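Local coordinates for protein 2-oxoglutarate-dependent dioxygenase DAO (Oryza sativa subsp. indica, PDB 6KUN) that probably oxidises the auxin indole-3-acetic acid to inactive 2-oxoindole-3-acetic acid, using iron(II) and 2-oxoglutarate, and so helps maintain auxin homeostasis, at residues B[53-58]-B[154-158]; B[183-187]-B[204-208]. All coordinates share one frame; numbering follows the deposited sequence.

Contact 1 of 2, residues B[53-58]-B[154-158]; sequences VRALFD and RMNRY. With AKG (2-oxoglutaric acid), chain G; IAC (1H-indol-3-ylacetic acid), chain H.
F57 presents one face of its ring to R157: CB of the arginine sits 3.5 Å from the ring centroid, 2° off the normal, a CH-pi contact. R157 runs on past the ring because its CG lies opposite the backbone N (chi1 -172°), and CD comes 3.4 Å from F57 CB. A bend at chi3 then leaves the guanidinium only 10° from the ring plane, with F57 O over its face. At the ring's far rim, F57 CZ is 3.4 Å from M155 O. M155 arches onto the helix, with SD against V53 CG2 (3.8 Å) and CE against L56 CD1 (3.7 Å). This buried part is closely packed; the D58 end is loose. There D58 OD1 and R157 NH1 form a long salt bridge of 3.6 Å, the carboxylate turned steeply against the guanidinium, and a water held by R54 O touches both weakly. The guanidinium's main anchor lies outside, a salt bridge from NH2 to E87. Were F57 an alanine, the face under R157 CB would be gone, and the arginine chain is likely to be freer to turn. Across the strand, Y158 OH gives a very short 2.5 Å hydrogen bond to 2-oxoglutarate O4; N156 ND2 also comes close to O4, its amide hydrogen-bonded by Y86 OH and S244 OG. One jelly-roll strand thus rests on the helix through apolar and CH-pi packing while serving its ligand with polar groups.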
loop_
_atom_site.group_PDB
_atom_site.type_symbol
_atom_site.label_atom_id
_atom_site.label_comp_id
_atom_site.label_asym_id
_atom_site.label_seq_id
_atom_site.Cartn_x
_atom_site.Cartn_y
_atom_site.Cartn_z
ATOM N N VAL B 53 12.693 2.907 0.644
ATOM C CA VAL B 53 12.913 3.165 2.064
ATOM C C VAL B 53 13.070 1.861 2.834
ATOM O O VAL B 53 13.898 1.751 3.756
ATOM C CB VAL B 53 11.768 4.016 2.629
ATOM C CG1 VAL B 53 11.937 4.176 4.129
ATOM C CG2 VAL B 53 11.785 5.412 1.983
ATOM N N ARG B 54 12.263 0.863 2.496
ATOM C CA ARG B 54 12.424 -0.446 3.126
ATOM C C ARG B 54 13.739 -1.102 2.750
ATOM O O ARG B 54 14.352 -1.741 3.605
ATOM C CB ARG B 54 11.232 -1.325 2.770
ATOM C CG ARG B 54 10.103 -1.155 3.809
ATOM C CD ARG B 54 8.703 -1.261 3.248
ATOM N NE ARG B 54 8.562 -2.339 2.282
ATOM C CZ ARG B 54 7.396 -2.810 1.845
ATOM N NH1 ARG B 54 6.252 -2.310 2.305
ATOM N NH2 ARG B 54 7.374 -3.793 0.955
ATOM N N ALA B 55 14.217 -0.885 1.522
ATOM C CA ALA B 55 15.532 -1.376 1.127
ATOM C C ALA B 55 16.643 -0.696 1.925
ATOM O O ALA B 55 17.571 -1.358 2.400
ATOM C CB ALA B 55 15.738 -1.153 -0.368
ATOM N N LEU B 56 16.538 0.613 2.132
ATOM C CA LEU B 56 17.521 1.318 2.931
ATOM C C LEU B 56 17.578 0.747 4.336
ATOM O O LEU B 56 18.660 0.539 4.901
ATOM C CB LEU B 56 17.201 2.809 2.997
ATOM C CG LEU B 56 17.565 3.628 1.790
ATOM C CD1 LEU B 56 17.145 5.068 2.097
ATOM C CD2 LEU B 56 19.061 3.475 1.462
ATOM N N PHE B 57 16.409 0.581 4.968
ATOM C CA PHE B 57 16.434 0.111 6.354
ATOM C C PHE B 57 16.770 -1.379 6.437
ATOM O O PHE B 57 17.177 -1.844 7.504
ATOM C CB PHE B 57 15.133 0.388 7.060
ATOM C CG PHE B 57 14.986 1.818 7.474
ATOM C CD1 PHE B 57 15.874 2.382 8.360
ATOM C CD2 PHE B 57 13.976 2.582 6.957
ATOM C CE1 PHE B 57 15.754 3.704 8.721
ATOM C CE2 PHE B 57 13.827 3.904 7.348
ATOM C CZ PHE B 57 14.734 4.467 8.220
ATOM N N ASP B 58 16.629 -2.115 5.342
ATOM C CA ASP B 58 17.047 -3.518 5.328
ATOM C C ASP B 58 18.528 -3.699 5.021
ATOM O O ASP B 58 19.003 -4.835 4.938
ATOM C CB ASP B 58 16.224 -4.310 4.317
ATOM C CG ASP B 58 14.830 -4.640 4.834
ATOM O OD1 ASP B 58 14.585 -4.520 6.058
ATOM O OD2 ASP B 58 13.993 -5.028 4.007
ATOM N N ARG B 154 13.244 13.373 6.531
ATOM C CA ARG B 154 13.579 12.234 7.392
ATOM C C ARG B 154 12.857 10.969 6.929
ATOM O O ARG B 154 11.680 10.995 6.548
ATOM C CB ARG B 154 13.224 12.522 8.828
ATOM C CG ARG B 154 14.162 12.021 9.865
ATOM C CD ARG B 154 13.583 12.297 11.265
ATOM N NE ARG B 154 13.979 13.588 11.832
ATOM C CZ ARG B 154 13.402 14.145 12.897
ATOM N NH1 ARG B 154 12.390 13.534 13.502
ATOM N NH2 ARG B 154 13.825 15.317 13.349
ATOM N N MET B 155 13.592 9.873 6.923
ATOM C CA MET B 155 13.062 8.528 6.718
ATOM C C MET B 155 13.249 7.809 8.037
ATOM O O MET B 155 14.359 7.838 8.600
ATOM C CB MET B 155 13.773 7.820 5.565
ATOM C CG MET B 155 13.499 8.462 4.208
ATOM S SD MET B 155 14.570 7.847 2.858
ATOM C CE MET B 155 16.223 8.372 3.387
ATOM N N ASN B 156 12.165 7.232 8.556
ATOM C CA ASN B 156 12.179 6.696 9.914
ATOM C C ASN B 156 11.779 5.215 9.920
ATOM O O ASN B 156 10.911 4.782 9.156
ATOM C CB ASN B 156 11.199 7.426 10.873
ATOM C CG ASN B 156 11.263 8.951 10.771
ATOM O OD1 ASN B 156 12.262 9.570 11.104
ATOM N ND2 ASN B 156 10.159 9.558 10.336
ATOM N N ARG B 157 12.345 4.466 10.862
ATOM C CA ARG B 157 11.880 3.114 11.150
ATOM C C ARG B 157 11.845 2.896 12.652
ATOM O O ARG B 157 12.835 3.142 13.347
ATOM C CB ARG B 157 12.773 2.067 10.496
ATOM C CG ARG B 157 12.249 0.677 10.596
ATOM C CD ARG B 157 13.020 -0.262 9.702
ATOM N NE ARG B 157 14.209 -0.799 10.336
ATOM C CZ ARG B 157 14.744 -1.987 10.031
ATOM N NH1 ARG B 157 14.179 -2.742 9.109
ATOM N NH2 ARG B 157 15.831 -2.407 10.651
ATOM N N TYR B 158 10.697 2.449 13.148
ATOM C CA TYR B 158 10.527 2.061 14.556
ATOM C C TYR B 158 10.446 0.541 14.586
ATOM O O TYR B 158 9.550 -0.055 13.983
ATOM C CB TYR B 158 9.291 2.726 15.186
ATOM C CG TYR B 158 9.281 4.246 15.032
ATOM C CD1 TYR B 158 8.960 4.832 13.814
ATOM C CD2 TYR B 158 9.608 5.085 16.089
ATOM C CE1 TYR B 158 8.965 6.201 13.649
ATOM C CE2 TYR B 158 9.620 6.458 15.936
ATOM C CZ TYR B 158 9.291 7.009 14.712
ATOM O OH TYR B 158 9.288 8.377 14.541
HETATM C C1 AKG G . 6.870 13.538 13.990
HETATM O O1 AKG G . 6.328 13.548 12.863
HETATM O O2 AKG G . 7.587 14.481 14.387
HETATM C C2 AKG G . 6.659 12.391 14.868
HETATM O O5 AKG G . 6.150 12.544 15.965
HETATM C C3 AKG G . 7.075 11.013 14.409
HETATM C C4 AKG G . 6.701 10.832 12.943
HETATM C C5 AKG G . 7.093 9.445 12.492
HETATM O O3 AKG G . 6.187 8.637 12.192
HETATM O O4 AKG G . 8.308 9.158 12.434
HETATM C C IAC H . 13.652 19.954 18.964
HETATM C C1 IAC H . 14.627 19.146 18.485
HETATM C C2 IAC H . 15.088 18.042 19.246
HETATM C C3 IAC H . 14.535 17.784 20.477
HETATM C C4 IAC H . 13.530 18.604 20.957
HETATM C C5 IAC H . 13.119 19.681 20.213
HETATM C C7 IAC H . 14.986 19.613 17.279
HETATM C C8 IAC H . 14.231 20.735 16.986
HETATM C C17 IAC H . 16.021 19.165 16.251
HETATM C C18 IAC H . 15.529 18.027 15.375
HETATM N N IAC H . 13.401 20.943 18.042
HETATM O O2 IAC H . 16.361 17.147 15.019
HETATM O O3 IAC H . 14.328 17.981 14.993
HETATM O O HOH W 1 12.925 -2.080 6.201
#

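Contact 2 of 2, residues B[183-187]-B[204-208]; sequences QEDEC and VDPLP
E184 sets its carboxylate before the backbone of V204, with OE1 3.2 Å from the carbonyl oxygen V204 O. Both atoms are acceptors, so the approach is no hydrogen bond. The other oxygen, OE2, turns elsewhere: it takes a weak hydrogen bond from L191 N and forms a long, weak ion pair with R242 NE. A second carboxylate, that of E186, brings OE2 to within 3.7 Å of P208 CB, the chain crossing the proline at about a right angle, while its OE1 makes a salt bridge with K50. The D185 side chain leaves the backbone away from 204-208. Its OD1 is met from above the carboxylate plane, 41° out of it, by C187 N at 3.3 Å, which closes an Asx turn, and OD2 accepts from V243 N.

Between the two glutamates, the ring of P206 sets CB and CG against two successive carbonyl oxygens: CB lies 3.4 Å from D185 O, and CG lies 3.4 Å from E186 O. The Asx turn is likely to steady the bend that presents this pair. E184 reaches V204 with CG anti to its backbone N (chi1 -173°) and the chain extended beyond it. E186 instead has CG beside its backbone N (chi1 -52°), and from there the extended chain lays OE2 beside P208.

Both segments are loops of the jelly roll, one leaving strand 179-183 and the other leaving strand 201-203. At the C187 end the first loop meets the dimer partner, through a disulfide to C187 of the second subunit. The contact is therefore made of proline carbons against carbonyl and carboxylate oxygens, with no conventional hydrogen bond between 183-187 and 204-208; the negative charge close to V204 O is likely to be eased by R242, which itself binds 2-oxoglutarate.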
loop_
_atom_site.group_PDB
_atom_site.type_symbol
_atom_site.label_atom_id
_atom_site.label_comp_id
_atom_site.label_asym_id
_atom_site.label_seq_id
_atom_site.Cartn_x
_atom_site.Cartn_y
_atom_site.Cartn_z
ATOM N N GLN B 183 4.244 11.029 5.593
ATOM C CA GLN B 183 3.690 9.871 4.904
ATOM C C GLN B 183 3.833 8.654 5.820
ATOM O O GLN B 183 4.931 8.125 5.993
ATOM C CB GLN B 183 4.417 9.628 3.581
ATOM C CG GLN B 183 4.010 8.346 2.876
ATOM C CD GLN B 183 3.387 8.600 1.517
ATOM O OE1 GLN B 183 4.046 8.473 0.485
ATOM N NE2 GLN B 183 2.109 8.960 1.511
ATOM N N GLU B 184 2.723 8.225 6.416
ATOM C CA GLU B 184 2.742 7.188 7.442
ATOM C C GLU B 184 2.667 5.816 6.785
ATOM O O GLU B 184 2.259 5.667 5.636
ATOM C CB GLU B 184 1.572 7.385 8.424
ATOM C CG GLU B 184 1.568 6.456 9.648
ATOM C CD GLU B 184 0.464 6.813 10.637
ATOM O OE1 GLU B 184 -0.312 7.749 10.346
ATOM O OE2 GLU B 184 0.370 6.168 11.701
ATOM N N ASP B 185 3.099 4.811 7.525
ATOM C CA ASP B 185 3.005 3.437 7.055
ATOM C C ASP B 185 1.548 3.062 6.878
ATOM O O ASP B 185 0.775 3.183 7.823
ATOM C CB ASP B 185 3.665 2.511 8.067
ATOM C CG ASP B 185 4.130 1.235 7.447
ATOM O OD1 ASP B 185 3.447 0.751 6.514
ATOM O OD2 ASP B 185 5.192 0.739 7.890
ATOM N N GLU B 186 1.172 2.613 5.671
ATOM C CA GLU B 186 -0.211 2.224 5.425
ATOM C C GLU B 186 -0.668 1.121 6.372
ATOM O O GLU B 186 -1.831 1.094 6.779
ATOM C CB GLU B 186 -0.378 1.734 3.983
ATOM C CG GLU B 186 0.151 2.668 2.917
ATOM C CD GLU B 186 0.013 2.077 1.521
ATOM O OE1 GLU B 186 0.878 2.374 0.670
ATOM O OE2 GLU B 186 -0.957 1.312 1.286
ATOM N N CYS B 187 0.231 0.222 6.749
ATOM C CA CYS B 187 -0.154 -0.938 7.540
ATOM C C CYS B 187 -0.090 -0.699 9.034
ATOM O O CYS B 187 -0.898 -1.261 9.774
ATOM C CB CYS B 187 0.743 -2.115 7.166
ATOM S SG CYS B 187 0.793 -2.305 5.366
ATOM N N VAL B 204 -4.628 9.231 14.161
ATOM C CA VAL B 204 -4.655 9.640 12.766
ATOM C C VAL B 204 -4.385 8.345 12.006
ATOM O O VAL B 204 -3.219 7.990 11.741
ATOM C CB VAL B 204 -3.625 10.753 12.479
ATOM C CG1 VAL B 204 -3.810 11.254 11.067
ATOM C CG2 VAL B 204 -3.820 11.877 13.487
ATOM N N ASP B 205 -5.437 7.591 11.753
ATOM C CA ASP B 205 -5.293 6.307 11.093
ATOM C C ASP B 205 -4.775 6.522 9.677
ATOM O O ASP B 205 -5.223 7.442 8.983
ATOM C CB ASP B 205 -6.631 5.569 11.077
ATOM C CG ASP B 205 -7.026 5.071 12.452
ATOM O OD1 ASP B 205 -6.150 4.495 13.133
ATOM O OD2 ASP B 205 -8.188 5.269 12.864
ATOM N N PRO B 206 -3.822 5.708 9.225
ATOM C CA PRO B 206 -3.274 5.916 7.878
ATOM C C PRO B 206 -4.356 5.788 6.815
ATOM O O PRO B 206 -5.304 5.003 6.947
ATOM C CB PRO B 206 -2.208 4.816 7.746
ATOM C CG PRO B 206 -2.589 3.776 8.748
ATOM C CD PRO B 206 -3.283 4.494 9.874
ATOM N N LEU B 207 -4.217 6.592 5.762
ATOM C CA LEU B 207 -5.120 6.545 4.606
ATOM C C LEU B 207 -4.276 6.562 3.339
ATOM O O LEU B 207 -3.679 7.613 3.021
ATOM C CB LEU B 207 -6.084 7.722 4.633
ATOM C CG LEU B 207 -7.171 7.854 3.566
ATOM C CD1 LEU B 207 -6.614 7.951 2.151
ATOM C CD2 LEU B 207 -8.165 6.698 3.681
ATOM N N PRO B 208 -4.226 5.461 2.576
ATOM C CA PRO B 208 -3.156 5.304 1.581
ATOM C C PRO B 208 -3.152 6.414 0.542
ATOM O O PRO B 208 -4.194 6.959 0.162
ATOM C CB PRO B 208 -3.467 3.947 0.926
ATOM C CG PRO B 208 -4.379 3.236 1.891
ATOM C CD PRO B 208 -5.168 4.323 2.560
#

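How the contacts relate
Contact 1 comes first along the chain and closes before contact 2 opens; their centres lie 15 Å apart and their nearest atoms about 6 Å, without touching. One side of each is tied to the mixed sheet: strand 242-249 stands between strand 151-158 of contact 1 and strand 179-183, whose end leads into 183-187; 204-208 instead follows strand 201-203 of the smaller sheet. R242 on the middle strand binds 2-oxoglutarate, so the two contacts flank the cosubstrate site. Helix 43-57, which supplies 53-58, also carries K50, the partner of E186. Within one chain they stay apart, but in the dimer R54 packs on P208 of the second subunit.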